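Local coordinates for protein SusD homolog (Bacteroides thetaiotaomicron VPI-5482, PDB 3IV0) that probably binds glycans at the bacterial outer membrane as a SusD-family lipoprotein, although its own substrate is not known, at residues R421-I424 with G425-H428; A282-S285 with D286-Y290; I415-E418 with R419-E422; G304-L307 with M308-P312. All coordinates share one frame; numbering follows the deposited sequence. Where two conformers were deposited one is given.

Contact 1: R421-I424 with G425-H428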
ATOM      1  N   ARG A 421       8.338  11.499  -3.491  1.00  9.29           N
ATOM      2  CA  ARG A 421       7.534  12.700  -3.752  1.00 10.41           C
ATOM      3  C   ARG A 421       6.130  12.339  -4.197  1.00 11.07           C
ATOM      4  O   ARG A 421       5.131  12.868  -3.681  1.00 11.29           O
ATOM      5  CB  ARG A 421       8.151  13.531  -4.869  1.00 10.95           C
ATOM      6  CG  ARG A 421       9.394  14.330  -4.484  1.00 11.14           C
ATOM      7  CD  ARG A 421       9.899  15.136  -5.688  1.00 12.85           C
ATOM      8  NE  ARG A 421      10.703  14.372  -6.615  1.00 12.23           N
ATOM      9  CZ  ARG A 421      11.989  14.116  -6.459  1.00 13.58           C
ATOM     10  NH1 ARG A 421      12.641  14.598  -5.418  1.00 13.72           N
ATOM     11  NH2 ARG A 421      12.629  13.393  -7.350  1.00 16.03           N
ATOM     12  N   GLU A 422       6.030  11.451  -5.180  1.00 10.27           N
ATOM     13  CA  GLU A 422       4.762  11.158  -5.820  1.00  9.94           C
ATOM     14  C   GLU A 422       3.777  10.447  -4.896  1.00  9.70           C
ATOM     15  O   GLU A 422       2.579  10.737  -4.927  1.00 10.23           O
ATOM     16  CB  GLU A 422       5.002  10.308  -7.058  1.00 10.03           C
ATOM     17  CG  GLU A 422       3.770   9.973  -7.843  1.00 11.93           C
ATOM     18  CD  GLU A 422       3.097  11.174  -8.443  1.00 12.50           C
ATOM     19  OE1 GLU A 422       3.748  12.233  -8.662  1.00 12.15           O
ATOM     20  OE2 GLU A 422       1.886  11.112  -8.741  1.00 12.46           O
ATOM     21  N   LEU A 423       4.285   9.559  -4.038  1.00  9.99           N
ATOM     22  CA  LEU A 423       3.424   8.676  -3.265  1.00  9.76           C
ATOM     23  C   LEU A 423       3.304   9.004  -1.805  1.00 11.34           C
ATOM     24  O   LEU A 423       2.709   8.250  -1.037  1.00 11.20           O
ATOM     25  CB  LEU A 423       3.867   7.237  -3.436  1.00 10.20           C
ATOM     26  CG  LEU A 423       3.926   6.718  -4.869  1.00 10.93           C
ATOM     27  CD1 LEU A 423       4.540   5.304  -4.946  1.00 14.14           C
ATOM     28  CD2 LEU A 423       2.551   6.706  -5.575  1.00 12.96           C
ATOM     29  N   ILE A 424       3.749  10.190  -1.418  1.00  9.63           N
ATOM     30  CA  ILE A 424       3.667  10.567  -0.028  1.00 11.32           C
ATOM     31  C   ILE A 424       2.243  10.443   0.481  1.00 11.75           C
ATOM     32  O   ILE A 424       1.305  10.919  -0.134  1.00 11.28           O
ATOM     33  CB  ILE A 424       4.250  12.007   0.199  1.00 11.63           C
ATOM     34  CG1 ILE A 424       4.310  12.269   1.714  1.00 13.06           C
ATOM     35  CG2 ILE A 424       3.464  13.099  -0.565  1.00 14.30           C
ATOM     36  CD1 ILE A 424       5.160  13.514   2.082  1.00 15.05           C
ATOM     37  N   GLY A 425       2.098   9.788   1.626  1.00 11.54           N
ATOM     38  CA  GLY A 425       0.787   9.616   2.243  1.00 11.42           C
ATOM     39  C   GLY A 425      -0.025   8.437   1.736  1.00 12.01           C
ATOM     40  O   GLY A 425      -1.148   8.262   2.189  1.00 11.02           O
ATOM     41  N   GLU A 426       0.530   7.620   0.825  1.00 10.58           N
ATOM     42  CA  GLU A 426      -0.193   6.494   0.242  1.00 11.12           C
ATOM     43  C   GLU A 426       0.266   5.136   0.782  1.00 12.07           C
ATOM     44  O   GLU A 426      -0.153   4.101   0.262  1.00 12.58           O
ATOM     45  CB  GLU A 426      -0.116   6.532  -1.291  1.00 12.59           C
ATOM     46  CG  GLU A 426      -0.798   7.790  -1.866  1.00 14.63           C
ATOM     47  CD  GLU A 426      -0.582   7.955  -3.337  1.00 13.21           C
ATOM     48  OE1 GLU A 426      -0.982   7.068  -4.121  1.00 14.64           O
ATOM     49  OE2 GLU A 426      -0.024   8.987  -3.760  1.00 12.22           O
ATOM     50  N   GLY A 427       1.118   5.109   1.781  1.00 10.36           N
ATOM     51  CA  GLY A 427       1.468   3.864   2.453  1.00 10.01           C
ATOM     52  C   GLY A 427       2.618   3.098   1.851  1.00  9.83           C
ATOM     53  O   GLY A 427       2.750   1.903   2.143  1.00 10.59           O
ATOM     54  N   HIS A 428       3.448   3.750   1.055  1.00  9.60           N
ATOM     55  CA  HIS A 428       4.588   3.136   0.412  1.00  9.56           C
ATOM     56  C   HIS A 428       5.935   3.462   1.035  1.00 11.62           C
ATOM     57  O   HIS A 428       6.861   2.711   0.842  1.00 14.87           O
ATOM     58  CB  HIS A 428       4.624   3.495  -1.070  1.00 10.55           C
ATOM     59  CG  HIS A 428       3.509   2.900  -1.850  1.00  9.64           C
ATOM     60  ND1 HIS A 428       3.514   1.566  -2.209  1.00 11.16           N
ATOM     61  CD2 HIS A 428       2.334   3.420  -2.264  1.00 12.57           C
ATOM     62  CE1 HIS A 428       2.382   1.311  -2.857  1.00 12.87           C
ATOM     63  NE2 HIS A 428       1.660   2.412  -2.914  1.00 12.90           N
TER
HETATM   64  O   HOH W   1       4.145   6.611   0.745  1.00 12.66           O
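Leu423 and Glu426 close a type II beta turn, a buried local contact in the loop that leaves helix 408-422 and leads into helix 429-436. Leu423 is the first residue to drop helical backbone angles, and its carbonyl O takes the N-H of Glu426 at 2.9 Å (N-H...O angle 146°). Gly425 sits at the third position of the turn with phi 85°, where a side chain would jam against the carbonyl O of Ile424. The Glu426 side chain runs extended and crosses Leu423 at about a right angle, its OE1 lying 3.8 Å from Leu423 CD2. The carboxylate is buried, and its charge is met by Lys343 and Arg366 at OE2; Lys343 also bonds to the carbonyl oxygens of Glu422 and Ile424. A glutamine in place of Glu426 would probably leave the positive charges of Lys343 and Arg366 without this carboxylate mate. The other branch of Leu423, CD1, comes obliquely to the His428 ring, 4.0 Å from His428 CD2, while His428 NE2 is bonded to Val364 O. A water bridges the turn: it donates to Leu423 O at 2.8 Å and accepts from His428 N at 3.0 Å.

Contact 2: A282-S285 with D286-Y290. With EDO (1,2-ethanediol), chain F.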
ATOM      1  N   ALA A 282      -6.797   6.042  10.701  1.00 12.18           N
ATOM      2  CA  ALA A 282      -6.294   5.214   9.604  1.00 11.05           C
ATOM      3  C   ALA A 282      -6.045   5.970   8.307  1.00 11.34           C
ATOM      4  O   ALA A 282      -5.343   5.484   7.404  1.00 10.62           O
ATOM      5  CB  ALA A 282      -7.264   4.064   9.298  1.00 10.36           C
ATOM      6  N   LYS A 283      -6.652   7.151   8.188  1.00 10.30           N
ATOM      7  CA  LYS A 283      -6.556   7.965   6.983  1.00 11.56           C
ATOM      8  C   LYS A 283      -5.429   8.968   7.163  1.00 10.97           C
ATOM      9  O   LYS A 283      -5.536   9.908   7.970  1.00 12.04           O
ATOM     10  CB  LYS A 283      -7.877   8.673   6.711  1.00 11.99           C
ATOM     11  CG  LYS A 283      -8.975   7.672   6.355  1.00 13.37           C
ATOM     12  CD  LYS A 283     -10.290   8.340   6.000  1.00 13.32           C
ATOM     13  CE  LYS A 283     -11.111   8.619   7.227  1.00 12.97           C
ATOM     14  NZ  LYS A 283     -12.535   8.987   6.866  1.00 13.94           N
ATOM     15  N   PHE A 284      -4.378   8.810   6.377  1.00 11.10           N
ATOM     16  CA  PHE A 284      -3.253   9.728   6.444  1.00 11.97           C
ATOM     17  C   PHE A 284      -3.707  11.174   6.425  1.00 11.22           C
ATOM     18  O   PHE A 284      -3.275  12.010   7.267  1.00 11.49           O
ATOM     19  CB  PHE A 284      -2.331   9.450   5.247  1.00 12.20           C
ATOM     20  CG  PHE A 284      -1.149  10.386   5.117  1.00 10.96           C
ATOM     21  CD1 PHE A 284       0.010  10.131   5.815  1.00 11.87           C
ATOM     22  CD2 PHE A 284      -1.197  11.493   4.291  1.00 13.47           C
ATOM     23  CE1 PHE A 284       1.125  10.950   5.690  1.00 12.04           C
ATOM     24  CE2 PHE A 284      -0.072  12.316   4.174  1.00 11.78           C
ATOM     25  CZ  PHE A 284       1.068  12.034   4.904  1.00 11.94           C
ATOM     26  N   SER A 285      -4.592  11.495   5.504  1.00 10.57           N
ATOM     27  CA  SER A 285      -5.072  12.863   5.366  1.00 11.50           C
ATOM     28  C   SER A 285      -5.595  13.426   6.710  1.00 13.37           C
ATOM     29  O   SER A 285      -5.342  14.603   7.044  1.00 13.23           O
ATOM     30  CB  SER A 285      -6.144  12.929   4.284  1.00 11.89           C
ATOM     31  OG  SER A 285      -6.469  14.285   3.978  1.00 12.31           O
ATOM     32  N   ASP A 286      -6.345  12.617   7.465  1.00 11.40           N
ATOM     33  CA  ASP A 286      -6.933  13.078   8.723  1.00 13.24           C
ATOM     34  C   ASP A 286      -5.919  13.229   9.821  1.00 15.11           C
ATOM     35  O   ASP A 286      -6.223  13.809  10.865  1.00 14.95           O
ATOM     36  CB  ASP A 286      -8.116  12.210   9.144  1.00 13.60           C
ATOM     37  CG  ASP A 286      -9.369  12.486   8.318  1.00 14.29           C
ATOM     38  OD1 ASP A 286      -9.524  13.598   7.774  1.00 13.44           O
ATOM     39  OD2 ASP A 286     -10.263  11.603   8.269  1.00 16.01           O
ATOM     40  N   ASN A 287      -4.705  12.719   9.599  1.00 12.83           N
ATOM     41  CA  ASN A 287      -3.652  12.873  10.565  1.00 13.49           C
ATOM     42  C   ASN A 287      -2.753  14.076  10.273  1.00 13.98           C
ATOM     43  O   ASN A 287      -1.985  14.487  11.160  1.00 13.43           O
ATOM     44  CB  ASN A 287      -2.816  11.581  10.637  1.00 11.60           C
ATOM     45  CG  ASN A 287      -3.585  10.416  11.234  1.00 13.29           C
ATOM     46  OD1 ASN A 287      -4.427  10.578  12.123  1.00 13.75           O
ATOM     47  ND2 ASN A 287      -3.282   9.216  10.757  1.00 12.93           N
ATOM     48  N   VAL A 288      -2.822  14.613   9.054  1.00 12.39           N
ATOM     49  CA  VAL A 288      -1.938  15.703   8.639  1.00 12.59           C
ATOM     50  C   VAL A 288      -2.722  16.944   8.232  1.00 12.96           C
ATOM     51  O   VAL A 288      -2.158  17.848   7.624  1.00 14.25           O
ATOM     52  CB  VAL A 288      -0.990  15.293   7.488  1.00 13.22           C
ATOM     53  CG1 VAL A 288      -0.068  14.190   7.991  1.00 15.30           C
ATOM     54  CG2 VAL A 288      -1.771  14.857   6.286  1.00 13.60           C
ATOM     55  N   SER A 289      -3.982  17.028   8.606  1.00 13.66           N
ATOM     56  CA  SER A 289      -4.844  18.175   8.285  1.00 13.38           C
ATOM     57  C   SER A 289      -5.400  18.797   9.538  1.00 14.20           C
ATOM     58  O   SER A 289      -5.588  18.111  10.543  1.00 14.14           O
ATOM     59  CB  SER A 289      -6.026  17.723   7.418  1.00 14.02           C
ATOM     60  OG  SER A 289      -5.578  17.160   6.190  1.00 14.31           O
ATOM     61  N   TYR A 290      -5.688  20.098   9.484  1.00 15.35           N
ATOM     62  CA  TYR A 290      -6.357  20.759  10.605  1.00 15.58           C
ATOM     63  C   TYR A 290      -7.426  21.764  10.185  1.00 15.50           C
ATOM     64  O   TYR A 290      -8.456  21.846  10.833  1.00 16.50           O
ATOM     65  CB  TYR A 290      -5.333  21.434  11.552  1.00 19.49           C
ATOM     66  CG  TYR A 290      -4.653  22.672  10.996  1.00 20.24           C
ATOM     67  CD1 TYR A 290      -3.496  22.588  10.237  1.00 20.58           C
ATOM     68  CD2 TYR A 290      -5.176  23.941  11.240  1.00 20.91           C
ATOM     69  CE1 TYR A 290      -2.894  23.708   9.719  1.00 25.47           C
ATOM     70  CE2 TYR A 290      -4.576  25.068  10.715  1.00 22.09           C
ATOM     71  CZ  TYR A 290      -3.440  24.949   9.965  1.00 24.57           C
ATOM     72  OH  TYR A 290      -2.824  26.064   9.437  1.00 26.73           O
TER
HETATM   73  C1  EDO F   5      -7.958  12.513  12.814  1.00 29.46           C
HETATM   74  O1  EDO F   5      -8.003  13.869  13.169  1.00 32.44           O
HETATM   75  C2  EDO F   5      -6.961  11.606  13.530  1.00 29.16           C
HETATM   76  O2  EDO F   5      -5.844  12.320  14.029  1.00 31.40           O
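Lys283 and Asp286 supply the charged part of the turn around the short helix 284-287: their side chains run alongside each other, and Lys283 NZ stands 3.7 Å from Asp286 OD2 in a long salt bridge. Thr356 OG1 bonds to both Lys283 NZ and Asp286 OD2, and Ser357 OG binds Asp286 OD1. The apolar part is a CH-pi contact: Val288 CG1 lies over one face of the Phe284 ring, 4.2 Å from the centroid, while CG2 reaches Phe284 CE2 at 3.7 Å. Phe284 CG trans to the backbone N (chi1 176°) brings the ring to the valine; the ring also packs on Tyr302 of strand 300-302 and Thr45 of helix 43-50. Among the backbone bonds, Asn287 N to Phe284 O (2.8 Å) is sound, whereas Asp286 N and Asn287 N reach Lys283 O weakly. Ser285 O is gripped from opposite faces of its plane, by Ser289 OG at 2.7 Å and by Val288 N at 3.2 Å. Asn287 ND2 reaches Asn281 O. A leucine in its place would probably leave Asn281 O without this donor. With the backbone bonding only partly good, the serine hydroxyl and asparagine amide add holds toward the helix's two ends.

Contact 3: I415-E418 with R419-E422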
ATOM      1  N   ILE A 415      14.719   7.884  -9.331  1.00 10.24           N
ATOM      2  CA  ILE A 415      13.474   7.134  -9.313  1.00 10.03           C
ATOM      3  C   ILE A 415      13.019   6.883  -7.860  1.00 10.51           C
ATOM      4  O   ILE A 415      11.822   7.045  -7.567  1.00 10.71           O
ATOM      5  CB  ILE A 415      13.627   5.827 -10.090  1.00 11.89           C
ATOM      6  CG1 ILE A 415      13.876   6.096 -11.583  1.00 11.82           C
ATOM      7  CG2 ILE A 415      12.385   4.921  -9.881  1.00 11.46           C
ATOM      8  CD1 ILE A 415      14.477   4.902 -12.345  1.00 12.27           C
ATOM      9  N   PHE A 416      13.952   6.535  -6.965  1.00 10.81           N
ATOM     10  CA  PHE A 416      13.608   6.379  -5.545  1.00 11.14           C
ATOM     11  C   PHE A 416      13.009   7.673  -5.005  1.00 10.71           C
ATOM     12  O   PHE A 416      11.956   7.657  -4.387  1.00 11.03           O
ATOM     13  CB  PHE A 416      14.831   6.006  -4.720  1.00 12.57           C
ATOM     14  CG  PHE A 416      14.614   6.143  -3.262  1.00 13.49           C
ATOM     15  CD1 PHE A 416      13.924   5.177  -2.560  1.00 15.19           C
ATOM     16  CD2 PHE A 416      15.057   7.260  -2.584  1.00 13.01           C
ATOM     17  CE1 PHE A 416      13.673   5.351  -1.201  1.00 13.99           C
ATOM     18  CE2 PHE A 416      14.829   7.413  -1.230  1.00 15.05           C
ATOM     19  CZ  PHE A 416      14.132   6.448  -0.547  1.00 15.13           C
ATOM     20  N   TRP A 417      13.625   8.814  -5.267  1.00 11.33           N
ATOM     21  CA  TRP A 417      13.154  10.058  -4.679  1.00  9.61           C
ATOM     22  C   TRP A 417      11.858  10.479  -5.320  1.00 10.19           C
ATOM     23  O   TRP A 417      10.989  11.085  -4.661  1.00 10.67           O
ATOM     24  CB  TRP A 417      14.214  11.165  -4.790  1.00 12.21           C
ATOM     25  CG  TRP A 417      15.353  10.976  -3.842  1.00 12.10           C
ATOM     26  CD1 TRP A 417      16.624  10.667  -4.154  1.00 13.83           C
ATOM     27  CD2 TRP A 417      15.300  11.094  -2.414  1.00 11.23           C
ATOM     28  NE1 TRP A 417      17.377  10.573  -3.019  1.00 14.15           N
ATOM     29  CE2 TRP A 417      16.591  10.829  -1.934  1.00 14.13           C
ATOM     30  CE3 TRP A 417      14.291  11.385  -1.508  1.00 15.36           C
ATOM     31  CZ2 TRP A 417      16.905  10.864  -0.586  1.00 15.01           C
ATOM     32  CZ3 TRP A 417      14.612  11.419  -0.166  1.00 17.05           C
ATOM     33  CH2 TRP A 417      15.903  11.155   0.276  1.00 17.19           C
ATOM     34  N   GLU A 418      11.686  10.153  -6.596  1.00 10.73           N
ATOM     35  CA  GLU A 418      10.438  10.455  -7.257  1.00 10.12           C
ATOM     36  C   GLU A 418       9.276   9.682  -6.622  1.00  9.41           C
ATOM     37  O   GLU A 418       8.171  10.199  -6.509  1.00 10.23           O
ATOM     38  CB  GLU A 418      10.485  10.235  -8.782  1.00 12.65           C
ATOM     39  CG  GLU A 418       9.344  10.883  -9.556  1.00 11.18           C
ATOM     40  CD  GLU A 418       9.359  12.396  -9.536  1.00 13.21           C
ATOM     41  OE1 GLU A 418      10.390  12.996  -9.142  1.00 16.07           O
ATOM     42  OE2 GLU A 418       8.328  12.958  -9.935  1.00 13.60           O
ATOM     43  N   ARG A 419       9.482   8.410  -6.308  1.00 10.41           N
ATOM     44  CA  ARG A 419       8.441   7.656  -5.603  1.00 10.97           C
ATOM     45  C   ARG A 419       8.150   8.290  -4.252  1.00 11.42           C
ATOM     46  O   ARG A 419       6.989   8.351  -3.830  1.00 11.38           O
ATOM     47  CB  ARG A 419       8.855   6.182  -5.388  1.00 12.34           C
ATOM     48  CG  ARG A 419       8.706   5.315  -6.654  1.00 15.33           C
ATOM     49  CD  ARG A 419       8.939   3.807  -6.436  1.00 14.15           C
ATOM     50  NE  ARG A 419       8.070   3.233  -5.411  1.00 13.38           N
ATOM     51  CZ  ARG A 419       6.833   2.800  -5.612  1.00 11.57           C
ATOM     52  NH1 ARG A 419       6.259   2.905  -6.798  1.00 13.42           N
ATOM     53  NH2 ARG A 419       6.121   2.289  -4.622  1.00 14.37           N
ATOM     54  N   CYS A 420       9.157   8.812  -3.555  1.00 10.20           N
ATOM     55  CA  CYS A 420       8.904   9.462  -2.282  1.00  9.85           C
ATOM     56  C   CYS A 420       8.075  10.722  -2.446  1.00 10.90           C
ATOM     57  O   CYS A 420       7.201  11.009  -1.634  1.00 11.83           O
ATOM     58  CB  CYS A 420      10.220   9.773  -1.593  1.00 10.56           C
ATOM     59  SG  CYS A 420      11.162   8.352  -1.004  1.00 13.93           S
ATOM     60  N   ARG A 421       8.338  11.499  -3.491  1.00  9.29           N
ATOM     61  CA  ARG A 421       7.534  12.700  -3.752  1.00 10.41           C
ATOM     62  C   ARG A 421       6.130  12.339  -4.197  1.00 11.07           C
ATOM     63  O   ARG A 421       5.131  12.868  -3.681  1.00 11.29           O
ATOM     64  CB  ARG A 421       8.151  13.531  -4.869  1.00 10.95           C
ATOM     65  CG  ARG A 421       9.394  14.330  -4.484  1.00 11.14           C
ATOM     66  CD  ARG A 421       9.899  15.136  -5.688  1.00 12.85           C
ATOM     67  NE  ARG A 421      10.703  14.372  -6.615  1.00 12.23           N
ATOM     68  CZ  ARG A 421      11.989  14.116  -6.459  1.00 13.58           C
ATOM     69  NH1 ARG A 421      12.641  14.598  -5.418  1.00 13.72           N
ATOM     70  NH2 ARG A 421      12.629  13.393  -7.350  1.00 16.03           N
ATOM     71  N   GLU A 422       6.030  11.451  -5.180  1.00 10.27           N
ATOM     72  CA  GLU A 422       4.762  11.158  -5.820  1.00  9.94           C
ATOM     73  C   GLU A 422       3.777  10.447  -4.896  1.00  9.70           C
ATOM     74  O   GLU A 422       2.579  10.737  -4.927  1.00 10.23           O
ATOM     75  CB  GLU A 422       5.002  10.308  -7.058  1.00 10.03           C
ATOM     76  CG  GLU A 422       3.770   9.973  -7.843  1.00 11.93           C
ATOM     77  CD  GLU A 422       3.097  11.174  -8.443  1.00 12.50           C
ATOM     78  OE1 GLU A 422       3.748  12.233  -8.662  1.00 12.15           O
ATOM     79  OE2 GLU A 422       1.886  11.112  -8.741  1.00 12.46           O
TER
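Arg421 grips Glu418 side-on, sending NE and NH2 to the same oxygen, OE1, three residues back on helix 408-422. Each nitrogen is 2.9 Å from Glu418 OE1, which lies in the guanidinium plane although the two flat groups are turned 55° apart. NH2 meets OE1 nearly in line with the carboxylate C-O bond, while NE comes from above the carboxylate plane. Bends at chi2 of the glutamate (67°) and chi3 of the arginine (-82°) bring the two ends together. OE1 has a further salt bridge from Arg396, and OE2 has one from Arg319, so both carboxylate oxygens carry charged partners. The remaining arginine nitrogen, NH1, donates to Leu310 O. Trp417 O lies over the centre of one guanidinium face, 3.7 Å from its plane; that oxygen accepts the Arg421 N-H at 2.9 Å in the regular i to i+4 pattern. The bonds from Arg419 N to Ile415 O, Cys420 N to Phe416 O and Glu422 N to Glu418 O belong to the same series. Arg419 sends its charge to Asp432. Along another flank, Cys420 SG lies over one face of the Phe416 ring, 3.9 Å from the centroid, a sulfur-aromatic contact; Phe416 places CE2 over the centre of a Trp417 face. Lys438 makes a cation-pi contact with Phe416. Glu422 lies close by and draws on the same Arg319, yet with three positive groups around it the Glu418 carboxylate is likely to stay ionised despite its burial, and its charge would offset the closeness of Arg396 and Arg421.

Contact 4: G304-L307 with M308-P312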
ATOM      1  N   GLY A 304      10.679  20.059   8.133  1.00 16.55           N
ATOM      2  CA  GLY A 304      10.903  20.996   7.049  1.00 16.98           C
ATOM      3  C   GLY A 304      12.188  20.735   6.311  1.00 15.73           C
ATOM      4  O   GLY A 304      12.229  20.923   5.107  1.00 16.71           O
ATOM      5  N   ASP A 305      13.213  20.254   7.001  1.00 16.78           N
ATOM      6  CA  ASP A 305      14.460  19.889   6.353  1.00 18.45           C
ATOM      7  C   ASP A 305      14.225  18.724   5.404  1.00 16.85           C
ATOM      8  O   ASP A 305      14.724  18.731   4.282  1.00 18.78           O
ATOM      9  CB  ASP A 305      15.531  19.528   7.372  1.00 21.34           C
ATOM     10  CG  ASP A 305      15.957  20.716   8.238  1.00 32.06           C
ATOM     11  OD1 ASP A 305      16.233  21.804   7.699  1.00 31.57           O
ATOM     12  OD2 ASP A 305      16.004  20.546   9.478  1.00 46.01           O
ATOM     13  N   TYR A 306      13.477  17.714   5.847  1.00 16.89           N
ATOM     14  CA  TYR A 306      13.141  16.613   4.964  1.00 17.49           C
ATOM     15  C   TYR A 306      12.430  17.098   3.700  1.00 16.58           C
ATOM     16  O   TYR A 306      12.773  16.696   2.592  1.00 17.92           O
ATOM     17  CB  TYR A 306      12.257  15.607   5.676  1.00 18.56           C
ATOM     18  CG  TYR A 306      11.880  14.439   4.791  1.00 18.33           C
ATOM     19  CD1 TYR A 306      12.872  13.601   4.280  1.00 21.95           C
ATOM     20  CD2 TYR A 306      10.575  14.193   4.461  1.00 20.17           C
ATOM     21  CE1 TYR A 306      12.565  12.521   3.472  1.00 25.38           C
ATOM     22  CE2 TYR A 306      10.242  13.074   3.647  1.00 20.45           C
ATOM     23  CZ  TYR A 306      11.271  12.272   3.158  1.00 23.20           C
ATOM     24  OH  TYR A 306      10.976  11.182   2.362  1.00 29.10           O
ATOM     25  N   LEU A 307      11.440  17.975   3.851  1.00 16.06           N
ATOM     26  CA  LEU A 307      10.663  18.416   2.709  1.00 15.81           C
ATOM     27  C   LEU A 307      11.488  19.346   1.807  1.00 16.47           C
ATOM     28  O   LEU A 307      11.270  19.385   0.607  1.00 17.85           O
ATOM     29  CB  LEU A 307       9.322  19.005   3.173  1.00 16.76           C
ATOM     30  CG  LEU A 307       8.384  18.017   3.892  1.00 15.42           C
ATOM     31  CD1 LEU A 307       7.112  18.736   4.318  1.00 18.27           C
ATOM     32  CD2 LEU A 307       8.054  16.766   3.034  1.00 19.37           C
HETATM   33  N   MSE A 308      12.440  20.086   2.374  0.66 18.41           N
HETATM   34  CA  MSE A 308      13.357  20.866   1.542  0.66 19.81           C
HETATM   35  C   MSE A 308      14.254  19.929   0.721  0.66 18.11           C
HETATM   36  O   MSE A 308      14.706  20.303  -0.363  0.66 18.62           O
HETATM   37  CB  MSE A 308      14.206  21.808   2.397  0.66 18.91           C
HETATM   38  CG  MSE A 308      13.490  23.097   2.778  0.66 18.89           C
HETATM   39 SE   MSE A 308      14.646  24.337   3.744  0.50 28.41          SE
HETATM   40  CE  MSE A 308      14.655  23.495   5.399  0.66 23.55           C
ATOM     41  N   THR A 309      14.562  18.742   1.241  1.00 17.36           N
ATOM     42  CA  THR A 309      15.317  17.737   0.463  1.00 17.74           C
ATOM     43  C   THR A 309      14.448  17.080  -0.601  1.00 16.11           C
ATOM     44  O   THR A 309      14.831  16.941  -1.769  1.00 16.69           O
ATOM     45  CB  THR A 309      15.819  16.630   1.382  1.00 18.86           C
ATOM     46  OG1 THR A 309      16.806  17.179   2.271  1.00 22.06           O
ATOM     47  CG2 THR A 309      16.399  15.422   0.572  1.00 25.08           C
ATOM     48  N   LEU A 310      13.256  16.703  -0.185  1.00 14.71           N
ATOM     49  CA  LEU A 310      12.337  16.018  -1.044  1.00 15.29           C
ATOM     50  C   LEU A 310      11.786  16.874  -2.183  1.00 14.83           C
ATOM     51  O   LEU A 310      11.690  16.423  -3.331  1.00 13.60           O
ATOM     52  CB  LEU A 310      11.198  15.473  -0.172  1.00 16.37           C
ATOM     53  CG  LEU A 310      10.233  14.502  -0.830  1.00 17.42           C
ATOM     54  CD1 LEU A 310      11.026  13.304  -1.345  1.00 18.15           C
ATOM     55  CD2 LEU A 310       9.136  14.072   0.171  1.00 16.15           C
ATOM     56  N   PHE A 311      11.423  18.107  -1.874  1.00 12.90           N
ATOM     57  CA  PHE A 311      10.841  19.041  -2.843  1.00 13.83           C
ATOM     58  C   PHE A 311      11.733  20.297  -2.876  1.00 15.28           C
ATOM     59  O   PHE A 311      11.411  21.301  -2.227  1.00 15.51           O
ATOM     60  CB  PHE A 311       9.415  19.409  -2.457  1.00 14.58           C
ATOM     61  CG  PHE A 311       8.417  18.297  -2.661  1.00 13.04           C
ATOM     62  CD1 PHE A 311       7.952  18.002  -3.920  1.00 14.49           C
ATOM     63  CD2 PHE A 311       7.991  17.537  -1.589  1.00 13.96           C
ATOM     64  CE1 PHE A 311       7.038  16.972  -4.097  1.00 14.16           C
ATOM     65  CE2 PHE A 311       7.082  16.466  -1.786  1.00 14.39           C
ATOM     66  CZ  PHE A 311       6.622  16.219  -3.033  1.00 13.82           C
ATOM     67  N   PRO A 312      12.873  20.235  -3.573  0.60 14.66           N
ATOM     68  CA  PRO A 312      13.840  21.340  -3.460  0.60 15.27           C
ATOM     69  C   PRO A 312      13.265  22.686  -3.872  0.60 15.63           C
ATOM     70  O   PRO A 312      12.597  22.802  -4.899  0.60 14.41           O
ATOM     71  CB  PRO A 312      14.990  20.896  -4.382  0.60 14.95           C
ATOM     72  CG  PRO A 312      14.851  19.404  -4.478  0.60 15.74           C
ATOM     73  CD  PRO A 312      13.383  19.169  -4.457  0.60 14.05           C
TER
HETATM   74  O   HOH W   2      17.239  19.990   3.735  1.00 27.91           O
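The Tyr306 ring is met obliquely by Leu310, whose CD2 methyl comes within 3.8 Å of Tyr306 CE2 and also lies near the phenolic OH. The Phe311 ring has Leu307 O at its edge, near the ring plane, and Phe324 meets it with the ring planes at about 60°. Tyr306 CG stands opposite the backbone N (chi1 180°), which carries the ring forward along the helix to the leucine one turn on. Leu310 CD2 has a second apolar neighbour in Leu307 CD2, at 4.1 Å, the two leucines crossing obliquely. These side chains ride on helix 304-310, a short alpha-helix that begins just after strand 300-302, and Leu310 also packs against Trp417 and Cys420 of helix 408-422. The i to i+4 bonds of helix 304-310 run from Met308 N to Gly304 O through to Phe311 N to Leu307 O (2.8 Å). The Phe311 N-H makes the last of these bonds; the residue then leaves helical angles, and Pro312 has no N-H to continue the series. On the more exposed flank Asp305 and Met308, a selenomethionine, run alongside each other. There a water donates to Asp305 O at 2.9 Å and is also hydrogen-bonded to Thr309 OG1, 3.2 Å away, bridging a backbone carbonyl to a side-chain hydroxyl one turn later.

From the N terminus the order is contact 2, contact 4, contact 3 and contact 1. Each is a local turn within continuous chain, so none closes a long loop; contacts 2, 4 and 3 follow in series, and contact 1 begins where contact 3 ends, sharing Arg421 and Glu422. Helix 304-310 of contact 4 docks on helix 408-422, where Arg421 CG packs on Phe311 CE1 at 3.6 Å and Leu310 CD1 approaches Cys420 CB. Contact 2 joins the turn after helix 408-422, Phe284 CD2 lying 3.4 Å from Gly425 CA. Contacts 2 and 4 stay about 9 Å apart at their nearest atoms, as do 2 and 3; the segments of contact 1 touch all three others.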